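Local coordinates for thioesterase (Streptomyces coelicolor, PDB 3QMW), which hydrolyses thioesters in the prodiginine biosynthetic pathway, as an enzyme of the alpha/beta hydrolase fold, at the interface of chains A and B. Residues are numbered along the deposited sequence; one frame, centred on the assembly and turned at random. Chains: chain A/B, Thioesterase.

The interface of chains A and B. Residues chain A 17-18; chain B 48, 51.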
loop_
_atom_site.group_PDB
_atom_site.type_symbol
_atom_site.label_atom_id
_atom_site.label_comp_id
_atom_site.label_asym_id
_atom_site.label_seq_id
_atom_site.Cartn_x
_atom_site.Cartn_y
_atom_site.Cartn_z
ATOM N N ALA A 17 5.693 -17.741 -4.464
ATOM C CA ALA A 17 5.699 -17.123 -3.140
ATOM C C ALA A 17 7.023 -16.399 -2.899
ATOM O O ALA A 17 8.075 -17.034 -2.902
ATOM C CB ALA A 17 5.474 -18.184 -2.069
ATOM N N ALA A 18 6.963 -15.075 -2.716
ATOM C CA ALA A 18 8.159 -14.255 -2.457
ATOM C C ALA A 18 8.641 -14.430 -1.018
ATOM O O ALA A 18 9.776 -14.831 -0.786
ATOM C CB ALA A 18 7.875 -12.785 -2.738
ATOM N N GLY B 48 5.889 -10.470 -6.330
ATOM C CA GLY B 48 5.875 -9.761 -5.071
ATOM C C GLY B 48 4.558 -9.078 -4.770
ATOM O O GLY B 48 4.321 -8.696 -3.633
ATOM N N GLU B 51 2.062 -10.491 -1.877
ATOM C CA GLU B 51 2.521 -10.206 -0.527
ATOM C C GLU B 51 2.151 -8.788 -0.102
ATOM O O GLU B 51 1.820 -8.560 1.063
ATOM C CB GLU B 51 4.045 -10.369 -0.442
ATOM C CG GLU B 51 4.555 -11.816 -0.467
ATOM C CD GLU B 51 4.581 -12.463 -1.865
ATOM O OE1 GLU B 51 4.659 -11.736 -2.891
ATOM O OE2 GLU B 51 4.525 -13.717 -1.930
#
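The methyl group of A:Ala18 rests over the face of the B:Glu51 carboxylate, its CB 3.4 Å from the carboxylate carbon CD. The same methyl also points towards B:Gly48, where A:Ala18 CB lies 4.3 Å from the backbone CA. Alanine suits this place because a short, unbranched side chain lets the backbone of chain A settle close to the acid, and the lack of a side chain on B:Gly48 probably helps its loop come close to the methyl, beside the carboxylate. That glycine has a positive phi (96°), a backbone shape most other residues adopt with difficulty.

At the polar rim the backbone N-H of A:Ala18 gives a hydrogen bond to B:Glu51 OE2, 2.9 Å from N to OE2. The bond is moderately straight, 153° at the hydrogen, but the donor comes from well above the carboxylate plane. Glutamate fits here because its length carries an acceptor across the boundary: CG stands anti to the carbonyl carbon, and a bend at chi2 (78°) turns the carboxylate towards the loop of chain A. With an alanine in place of the glutamate, the A:Ala18 amide would probably lose this acceptor, and its methyl the flat surface it lies on. A:Ala17 makes a slighter contact, its carbonyl carbon C being 3.8 Å from B:Glu51 OE2.

Chain A contributes an extended N-terminal loop, well ahead of its strand 31-36, that reaches onto the other subunit. It meets the middle of helix 49-53 of chain B, through B:Glu51, and B:Gly48 in the loop before it. Two-fold symmetry repeats the contact with the chains exchanged, giving reciprocal N-terminal arms, although the structure alone does not show that this dimer forms in solution.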